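Local coordinates for haloacid dehalogenase-like hydrolase (Klebsiella pneumoniae subsp. pneumoniae, PDB 3PGV), which is probably a magnesium-dependent phosphatase of the Cof family within the haloacid dehalogenase-like superfamily, at residues A[56-68]-A[77-91]. Sequence-based numbering, arbitrary orientation.
Sequences NFVFATGRHYIDV and IRSYMITSNGARVHD. With EDO (1,2-ethanediol), chain K.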
ATOM      1  N   ASN A  56       3.201  17.935  -7.049  1.00 48.67           N
ATOM      2  CA  ASN A  56       2.255  16.843  -7.286  1.00 46.63           C
ATOM      3  C   ASN A  56       2.308  15.844  -6.164  1.00 49.38           C
ATOM      4  O   ASN A  56       3.391  15.537  -5.662  1.00 48.83           O
ATOM      5  CB  ASN A  56       2.568  16.147  -8.597  1.00 48.46           C
ATOM      6  CG  ASN A  56       2.408  17.035  -9.781  1.00 60.85           C
ATOM      7  OD1 ASN A  56       1.304  17.233 -10.279  1.00 53.38           O
ATOM      8  ND2 ASN A  56       3.495  17.677 -10.194  1.00 49.42           N
ATOM      9  N   PHE A  57       1.151  15.296  -5.785  1.00 45.53           N
ATOM     10  CA  PHE A  57       1.083  14.314  -4.715  1.00 43.13           C
ATOM     11  C   PHE A  57       0.567  13.006  -5.202  1.00 44.98           C
ATOM     12  O   PHE A  57      -0.362  12.961  -6.012  1.00 44.87           O
ATOM     13  CB  PHE A  57       0.231  14.826  -3.553  1.00 45.15           C
ATOM     14  CG  PHE A  57       0.926  15.848  -2.692  1.00 48.30           C
ATOM     15  CD1 PHE A  57       0.860  17.205  -3.000  1.00 53.29           C
ATOM     16  CD2 PHE A  57       1.666  15.458  -1.581  1.00 50.38           C
ATOM     17  CE1 PHE A  57       1.514  18.149  -2.212  1.00 55.50           C
ATOM     18  CE2 PHE A  57       2.320  16.405  -0.793  1.00 54.91           C
ATOM     19  CZ  PHE A  57       2.236  17.746  -1.109  1.00 54.85           C
ATOM     20  N   VAL A  58       1.187  11.923  -4.739  1.00 39.50           N
ATOM     21  CA  VAL A  58       0.767  10.564  -5.067  1.00 36.81           C
ATOM     22  C   VAL A  58       0.651   9.783  -3.763  1.00 38.85           C
ATOM     23  O   VAL A  58       1.607   9.730  -2.994  1.00 38.96           O
ATOM     24  CB  VAL A  58       1.744   9.879  -6.069  1.00 38.21           C
ATOM     25  CG1 VAL A  58       1.281   8.469  -6.402  1.00 36.22           C
ATOM     26  CG2 VAL A  58       1.899  10.712  -7.340  1.00 39.09           C
ATOM     27  N   PHE A  59      -0.525   9.255  -3.476  1.00 34.70           N
ATOM     28  CA  PHE A  59      -0.735   8.500  -2.245  1.00 33.69           C
ATOM     29  C   PHE A  59      -0.794   7.009  -2.530  1.00 38.72           C
ATOM     30  O   PHE A  59      -1.415   6.591  -3.514  1.00 38.18           O
ATOM     31  CB  PHE A  59      -1.970   9.008  -1.493  1.00 35.26           C
ATOM     32  CG  PHE A  59      -1.871  10.486  -1.182  1.00 37.89           C
ATOM     33  CD1 PHE A  59      -0.963  10.954  -0.234  1.00 40.95           C
ATOM     34  CD2 PHE A  59      -2.593  11.418  -1.919  1.00 40.86           C
ATOM     35  CE1 PHE A  59      -0.791  12.326  -0.026  1.00 43.18           C
ATOM     36  CE2 PHE A  59      -2.444  12.792  -1.683  1.00 44.62           C
ATOM     37  CZ  PHE A  59      -1.552  13.236  -0.739  1.00 43.19           C
ATOM     38  N   ALA A  60       0.003   6.223  -1.783  1.00 35.53           N
ATOM     39  CA  ALA A  60       0.168   4.794  -2.050  1.00 34.32           C
ATOM     40  C   ALA A  60      -0.174   3.961  -0.842  1.00 38.13           C
ATOM     41  O   ALA A  60       0.471   4.076   0.196  1.00 39.38           O
ATOM     42  CB  ALA A  60       1.591   4.509  -2.501  1.00 34.33           C
ATOM     43  N   THR A  61      -1.165   3.095  -0.974  1.00 32.37           N
ATOM     44  CA  THR A  61      -1.611   2.290   0.151  1.00 30.79           C
ATOM     45  C   THR A  61      -1.833   0.836  -0.234  1.00 32.69           C
ATOM     46  O   THR A  61      -2.012   0.519  -1.420  1.00 31.45           O
ATOM     47  CB  THR A  61      -2.874   2.917   0.776  1.00 34.21           C
ATOM     48  OG1 THR A  61      -3.303   2.116   1.891  1.00 29.19           O
ATOM     49  CG2 THR A  61      -4.012   3.077  -0.237  1.00 28.74           C
ATOM     50  N   GLY A  62      -1.857  -0.029   0.777  1.00 27.03           N
ATOM     51  CA  GLY A  62      -2.243  -1.416   0.622  1.00 26.49           C
ATOM     52  C   GLY A  62      -3.751  -1.573   0.651  1.00 32.52           C
ATOM     53  O   GLY A  62      -4.289  -2.575   0.172  1.00 33.69           O
ATOM     54  N   ARG A  63      -4.456  -0.537   1.142  1.00 29.30           N
ATOM     55  CA  ARG A  63      -5.914  -0.540   1.216  1.00 30.12           C
ATOM     56  C   ARG A  63      -6.560  -0.693  -0.145  1.00 33.37           C
ATOM     57  O   ARG A  63      -5.974  -0.305  -1.154  1.00 31.36           O
ATOM     58  CB  ARG A  63      -6.424   0.747   1.858  1.00 31.57           C
ATOM     59  CG  ARG A  63      -6.112   0.913   3.340  1.00 39.22           C
ATOM     60  CD  ARG A  63      -6.935   2.060   3.861  1.00 44.21           C
ATOM     61  NE  ARG A  63      -6.542   2.500   5.190  1.00 51.60           N
ATOM     62  CZ  ARG A  63      -7.232   3.390   5.899  1.00 65.86           C
ATOM     63  NH1 ARG A  63      -8.359   3.902   5.416  1.00 45.90           N
ATOM     64  NH2 ARG A  63      -6.811   3.759   7.105  1.00 61.27           N
ATOM     65  N   HIS A  64      -7.813  -1.191  -0.170  1.00 30.56           N
ATOM     66  CA  HIS A  64      -8.619  -1.218  -1.390  1.00 30.07           C
ATOM     67  C   HIS A  64      -9.079   0.223  -1.657  1.00 34.05           C
ATOM     68  O   HIS A  64      -9.219   1.004  -0.708  1.00 35.57           O
ATOM     69  CB  HIS A  64      -9.846  -2.116  -1.182  1.00 30.81           C
ATOM     70  CG  HIS A  64     -10.605  -2.419  -2.434  1.00 33.59           C
ATOM     71  ND1 HIS A  64     -11.439  -1.485  -3.013  1.00 35.75           N
ATOM     72  CD2 HIS A  64     -10.703  -3.580  -3.125  1.00 34.31           C
ATOM     73  CE1 HIS A  64     -11.972  -2.083  -4.066  1.00 35.45           C
ATOM     74  NE2 HIS A  64     -11.567  -3.350  -4.165  1.00 35.03           N
ATOM     75  N   TYR A  65      -9.320   0.570  -2.917  1.00 28.57           N
ATOM     76  CA  TYR A  65      -9.758   1.916  -3.292  1.00 29.99           C
ATOM     77  C   TYR A  65     -11.042   2.355  -2.547  1.00 36.71           C
ATOM     78  O   TYR A  65     -11.110   3.479  -2.058  1.00 37.86           O
ATOM     79  CB  TYR A  65      -9.929   2.033  -4.814  1.00 31.30           C
ATOM     80  CG  TYR A  65     -10.165   3.449  -5.281  1.00 34.10           C
ATOM     81  CD1 TYR A  65      -9.143   4.396  -5.246  1.00 35.85           C
ATOM     82  CD2 TYR A  65     -11.388   3.830  -5.832  1.00 35.54           C
ATOM     83  CE1 TYR A  65      -9.362   5.713  -5.645  1.00 37.24           C
ATOM     84  CE2 TYR A  65     -11.616   5.143  -6.248  1.00 37.57           C
ATOM     85  CZ  TYR A  65     -10.595   6.081  -6.159  1.00 45.53           C
ATOM     86  OH  TYR A  65     -10.802   7.370  -6.589  1.00 47.98           O
ATOM     87  N   ILE A  66     -12.005   1.436  -2.376  1.00 33.50           N
ATOM     88  CA  ILE A  66     -13.242   1.727  -1.649  1.00 34.11           C
ATOM     89  C   ILE A  66     -12.937   2.116  -0.202  1.00 40.29           C
ATOM     90  O   ILE A  66     -13.606   2.991   0.360  1.00 39.64           O
ATOM     91  CB  ILE A  66     -14.232   0.526  -1.737  1.00 36.47           C
ATOM     92  CG1 ILE A  66     -14.657   0.273  -3.199  1.00 36.12           C
ATOM     93  CG2 ILE A  66     -15.469   0.748  -0.821  1.00 36.20           C
ATOM     94  CD1 ILE A  66     -15.371  -1.073  -3.424  1.00 39.75           C
ATOM     95  N   ASP A  67     -11.871   1.516   0.370  1.00 38.69           N
ATOM     96  CA  ASP A  67     -11.452   1.715   1.758  1.00 38.66           C
ATOM     97  C   ASP A  67     -10.644   3.037   1.971  1.00 43.35           C
ATOM     98  O   ASP A  67     -10.296   3.357   3.099  1.00 44.27           O
ATOM     99  CB  ASP A  67     -10.635   0.499   2.228  1.00 40.62           C
ATOM    100  CG  ASP A  67     -10.977  -0.008   3.612  1.00 56.81           C
ATOM    101  OD1 ASP A  67     -11.605   0.751   4.387  1.00 63.34           O
ATOM    102  OD2 ASP A  67     -10.572  -1.138   3.943  1.00 60.56           O
ATOM    103  N   VAL A  68     -10.368   3.793   0.898  1.00 41.83           N
ATOM    104  CA  VAL A  68      -9.675   5.094   1.028  1.00 42.44           C
ATOM    105  C   VAL A  68     -10.596   6.256   0.656  1.00 46.87           C
ATOM    106  O   VAL A  68     -10.133   7.391   0.519  1.00 47.20           O
ATOM    107  CB  VAL A  68      -8.312   5.163   0.265  1.00 46.01           C
ATOM    108  CG1 VAL A  68      -7.313   4.197   0.853  1.00 45.82           C
ATOM    109  CG2 VAL A  68      -8.490   4.921  -1.222  1.00 45.48           C
ATOM    110  N   ILE A  77      -7.024  18.117  -2.192  1.00 50.49           N
ATOM    111  CA  ILE A  77      -6.267  18.298  -3.440  1.00 49.53           C
ATOM    112  C   ILE A  77      -6.555  17.168  -4.423  1.00 54.34           C
ATOM    113  O   ILE A  77      -6.978  16.088  -4.019  1.00 52.44           O
ATOM    114  CB  ILE A  77      -4.735  18.423  -3.164  1.00 51.25           C
ATOM    115  CG1 ILE A  77      -4.180  17.126  -2.493  1.00 48.35           C
ATOM    116  CG2 ILE A  77      -4.420  19.689  -2.316  1.00 52.75           C
ATOM    117  CD1 ILE A  77      -2.709  16.974  -2.570  1.00 44.11           C
ATOM    118  N   ARG A  78      -6.294  17.407  -5.712  1.00 53.71           N
ATOM    119  CA  ARG A  78      -6.458  16.389  -6.748  1.00 52.63           C
ATOM    120  C   ARG A  78      -5.154  15.614  -6.825  1.00 55.47           C
ATOM    121  O   ARG A  78      -4.082  16.226  -6.940  1.00 56.85           O
ATOM    122  CB  ARG A  78      -6.785  17.044  -8.131  1.00 53.29           C
ATOM    123  CG  ARG A  78      -7.840  18.177  -8.091  1.00 64.10           C
ATOM    124  CD  ARG A  78      -9.238  17.737  -8.494  1.00 65.71           C
ATOM    125  NE  ARG A  78      -9.274  17.232  -9.859  1.00 59.49           N
ATOM    126  CZ  ARG A  78     -10.323  16.627 -10.385  1.00 69.74           C
ATOM    127  NH1 ARG A  78     -11.437  16.486  -9.680  1.00 52.85           N
ATOM    128  NH2 ARG A  78     -10.266  16.139 -11.617  1.00 58.35           N
ATOM    129  N   SER A  79      -5.220  14.282  -6.705  1.00 49.32           N
ATOM    130  CA  SER A  79      -4.013  13.451  -6.682  0.50 47.88           C
ATOM    131  C   SER A  79      -4.264  12.071  -7.256  1.00 50.74           C
ATOM    132  O   SER A  79      -5.398  11.585  -7.225  1.00 50.79           O
ATOM    133  CB  SER A  79      -3.488  13.319  -5.253  0.50 50.51           C
ATOM    134  OG  SER A  79      -4.485  12.797  -4.389  0.50 59.16           O
ATOM    135  N   TYR A  80      -3.188  11.402  -7.731  1.00 46.14           N
ATOM    136  CA  TYR A  80      -3.270  10.015  -8.173  1.00 43.55           C
ATOM    137  C   TYR A  80      -3.293   9.119  -6.928  1.00 45.05           C
ATOM    138  O   TYR A  80      -2.617   9.423  -5.928  1.00 43.54           O
ATOM    139  CB  TYR A  80      -2.078   9.650  -9.059  1.00 43.79           C
ATOM    140  CG  TYR A  80      -2.263  10.021 -10.514  1.00 46.62           C
ATOM    141  CD1 TYR A  80      -3.049   9.243 -11.358  1.00 48.39           C
ATOM    142  CD2 TYR A  80      -1.584  11.102 -11.070  1.00 48.04           C
ATOM    143  CE1 TYR A  80      -3.214   9.574 -12.701  1.00 49.90           C
ATOM    144  CE2 TYR A  80      -1.718  11.426 -12.417  1.00 49.72           C
ATOM    145  CZ  TYR A  80      -2.536  10.658 -13.233  1.00 57.26           C
ATOM    146  OH  TYR A  80      -2.675  10.974 -14.568  1.00 57.99           O
HETATM  147  N   MSE A  81      -4.094   8.054  -6.966  1.00 40.13           N
HETATM  148  CA  MSE A  81      -4.250   7.160  -5.826  1.00 38.53           C
HETATM  149  C   MSE A  81      -3.782   5.753  -6.187  1.00 40.80           C
HETATM  150  O   MSE A  81      -4.354   5.120  -7.084  1.00 40.90           O
HETATM  151  CB  MSE A  81      -5.725   7.146  -5.372  1.00 41.69           C
HETATM  152  CG  MSE A  81      -5.968   6.368  -4.086  1.00 49.46           C
HETATM  153 SE   MSE A  81      -5.136   7.183  -2.496  0.75 58.33          SE
HETATM  154  CE  MSE A  81      -5.841   8.987  -2.666  1.00 55.97           C
ATOM    155  N   ILE A  82      -2.708   5.278  -5.522  1.00 34.68           N
ATOM    156  CA  ILE A  82      -2.202   3.912  -5.686  1.00 31.01           C
ATOM    157  C   ILE A  82      -2.815   3.061  -4.590  1.00 33.62           C
ATOM    158  O   ILE A  82      -2.617   3.360  -3.412  1.00 33.42           O
ATOM    159  CB  ILE A  82      -0.645   3.886  -5.611  1.00 32.06           C
ATOM    160  CG1 ILE A  82      -0.008   4.656  -6.774  1.00 32.57           C
ATOM    161  CG2 ILE A  82      -0.115   2.453  -5.524  1.00 29.14           C
ATOM    162  CD1 ILE A  82       1.491   4.860  -6.618  1.00 33.49           C
ATOM    163  N   THR A  83      -3.601   2.031  -4.960  1.00 28.75           N
ATOM    164  CA  THR A  83      -4.205   1.133  -3.962  1.00 28.49           C
ATOM    165  C   THR A  83      -3.795  -0.327  -4.205  1.00 32.19           C
ATOM    166  O   THR A  83      -3.112  -0.615  -5.189  1.00 32.24           O
ATOM    167  CB  THR A  83      -5.721   1.315  -3.902  1.00 32.76           C
ATOM    168  OG1 THR A  83      -6.289   0.992  -5.176  1.00 28.72           O
ATOM    169  CG2 THR A  83      -6.129   2.724  -3.457  1.00 25.93           C
ATOM    170  N   SER A  84      -4.167  -1.236  -3.277  1.00 28.67           N
ATOM    171  CA  SER A  84      -3.790  -2.666  -3.332  1.00 27.76           C
ATOM    172  C   SER A  84      -2.286  -2.853  -3.642  1.00 29.62           C
ATOM    173  O   SER A  84      -1.909  -3.736  -4.419  1.00 27.53           O
ATOM    174  CB  SER A  84      -4.662  -3.429  -4.330  1.00 30.80           C
ATOM    175  OG  SER A  84      -6.002  -3.536  -3.878  1.00 34.30           O
ATOM    176  N   ASN A  85      -1.433  -1.997  -3.018  1.00 27.07           N
ATOM    177  CA  ASN A  85       0.033  -2.038  -3.134  1.00 26.33           C
ATOM    178  C   ASN A  85       0.524  -1.921  -4.561  1.00 29.88           C
ATOM    179  O   ASN A  85       1.494  -2.563  -4.927  1.00 28.40           O
ATOM    180  CB  ASN A  85       0.599  -3.284  -2.461  1.00 26.66           C
ATOM    181  CG  ASN A  85       0.376  -3.307  -0.987  1.00 38.11           C
ATOM    182  OD1 ASN A  85       0.771  -2.397  -0.265  1.00 28.70           O
ATOM    183  ND2 ASN A  85      -0.180  -4.388  -0.497  1.00 30.01           N
ATOM    184  N   GLY A  86      -0.137  -1.081  -5.357  1.00 28.81           N
ATOM    185  CA  GLY A  86       0.272  -0.834  -6.738  1.00 28.12           C
ATOM    186  C   GLY A  86      -0.474  -1.634  -7.783  1.00 32.02           C
ATOM    187  O   GLY A  86      -0.229  -1.461  -8.970  1.00 32.77           O
ATOM    188  N   ALA A  87      -1.390  -2.523  -7.364  1.00 28.89           N
ATOM    189  CA  ALA A  87      -2.170  -3.316  -8.323  1.00 28.09           C
ATOM    190  C   ALA A  87      -3.202  -2.441  -9.035  1.00 34.26           C
ATOM    191  O   ALA A  87      -3.634  -2.773 -10.134  1.00 35.92           O
ATOM    192  CB  ALA A  87      -2.850  -4.475  -7.618  1.00 27.83           C
ATOM    193  N   ARG A  88      -3.561  -1.287  -8.425  1.00 29.29           N
ATOM    194  CA  ARG A  88      -4.528  -0.362  -8.999  1.00 29.54           C
ATOM    195  C   ARG A  88      -4.002   1.073  -8.942  1.00 33.85           C
ATOM    196  O   ARG A  88      -3.346   1.460  -7.971  1.00 33.69           O
ATOM    197  CB  ARG A  88      -5.877  -0.430  -8.226  1.00 31.93           C
ATOM    198  CG  ARG A  88      -6.605  -1.783  -8.273  1.00 39.33           C
ATOM    199  CD  ARG A  88      -7.239  -2.038  -9.613  1.00 46.26           C
ATOM    200  NE  ARG A  88      -8.158  -3.182  -9.586  1.00 49.61           N
ATOM    201  CZ  ARG A  88      -7.778  -4.446  -9.761  1.00 61.72           C
ATOM    202  NH1 ARG A  88      -6.492  -4.746  -9.914  1.00 44.39           N
ATOM    203  NH2 ARG A  88      -8.675  -5.422  -9.750  1.00 46.10           N
ATOM    204  N   VAL A  89      -4.356   1.879  -9.936  1.00 28.98           N
ATOM    205  CA  VAL A  89      -4.138   3.321  -9.915  1.00 28.95           C
ATOM    206  C   VAL A  89      -5.415   4.019 -10.384  1.00 34.00           C
ATOM    207  O   VAL A  89      -6.036   3.584 -11.360  1.00 33.79           O
ATOM    208  CB  VAL A  89      -2.886   3.774 -10.730  1.00 33.06           C
ATOM    209  CG1 VAL A  89      -2.961   5.257 -11.081  1.00 33.76           C
ATOM    210  CG2 VAL A  89      -1.604   3.471  -9.975  1.00 32.46           C
ATOM    211  N   HIS A  90      -5.853   5.039  -9.641  1.00 31.29           N
ATOM    212  CA  HIS A  90      -6.995   5.854 -10.019  1.00 32.08           C
ATOM    213  C   HIS A  90      -6.558   7.283 -10.130  1.00 39.44           C
ATOM    214  O   HIS A  90      -5.688   7.713  -9.380  1.00 40.82           O
ATOM    215  CB  HIS A  90      -8.110   5.744  -8.975  1.00 32.16           C
ATOM    216  CG  HIS A  90      -8.849   4.445  -8.997  1.00 34.37           C
ATOM    217  ND1 HIS A  90      -8.283   3.287  -8.499  1.00 34.65           N
ATOM    218  CD2 HIS A  90     -10.142   4.194  -9.323  1.00 36.72           C
ATOM    219  CE1 HIS A  90      -9.222   2.355  -8.587  1.00 34.14           C
ATOM    220  NE2 HIS A  90     -10.359   2.852  -9.077  1.00 35.71           N
ATOM    221  N   ASP A  91      -7.158   8.040 -11.045  1.00 37.75           N
ATOM    222  CA  ASP A  91      -6.890   9.469 -11.125  1.00 38.57           C
ATOM    223  C   ASP A  91      -7.776  10.210 -10.112  1.00 42.36           C
ATOM    224  O   ASP A  91      -8.572   9.572  -9.414  1.00 41.45           O
ATOM    225  CB  ASP A  91      -7.093  10.008 -12.570  1.00 41.63           C
ATOM    226  CG  ASP A  91      -8.514   9.894 -13.125  1.00 51.86           C
ATOM    227  OD1 ASP A  91      -9.455   9.683 -12.321  1.00 52.14           O
ATOM    228  OD2 ASP A  91      -8.692  10.109 -14.345  1.00 56.95           O
TER
HETATM  229  C1  EDO K 287      -4.373  13.874 -10.556  1.00 58.41           C
HETATM  230  O1  EDO K 287      -4.884  12.890 -11.459  1.00 58.14           O
HETATM  231  C2  EDO K 287      -4.245  15.214 -11.274  1.00 59.42           C
HETATM  232  O2  EDO K 287      -4.003  16.253 -10.310  1.00 69.15           O
HETATM  233  O   HOH W   1      -1.502  16.563  -6.403  1.00 31.46           O
HETATM  234  O   HOH W   2      -7.983  -1.321  -4.994  1.00 24.56           O
HETATM  235  O   HOH W   3      -8.509   8.847  -6.622  1.00 30.76           O
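Tyr-65 has CG trans to its backbone N (chi1 -171°) and His-90 has CG beside its own N (chi1 -74°), which brings the two rings face to face. Their planes are parallel within 1° and the centroids lie 3.6 Å apart. Tyr-65 lies in the connection of a beta-alpha-beta unit of the HAD core sheet, parallel strands 56-60 and 80-83 linked by helix 69-75, and His-90 on the next strand, 88-90, antiparallel to 80-83. Phe-59 O accepts from Ile-82 N at 2.7 Å, and Ile-82 O accepts from Thr-61 N at 2.8 Å. Beyond the strands, Ser-84 N donates to Arg-63 O at 2.9 Å, reaching it from above the carbonyl plane. This ties down the loop whose Arg-63 forms a salt bridge with the calcium ligand Asp-29. On one sheet face Ile-82 CD1 meets Val-58 CG1 at 3.6 Å. On the other, the selenium of selenomethionine Met-81 packs on Phe-59 CB, and helix 69-75 touches both side chains through Leu-75. Met-81 CG and Thr-83 CG2 meet the edge of the Tyr-65 ring, which also makes a cation-pi contact with Arg-72. A water 2.7 Å from Tyr-65 OH donates to Asp-91 O.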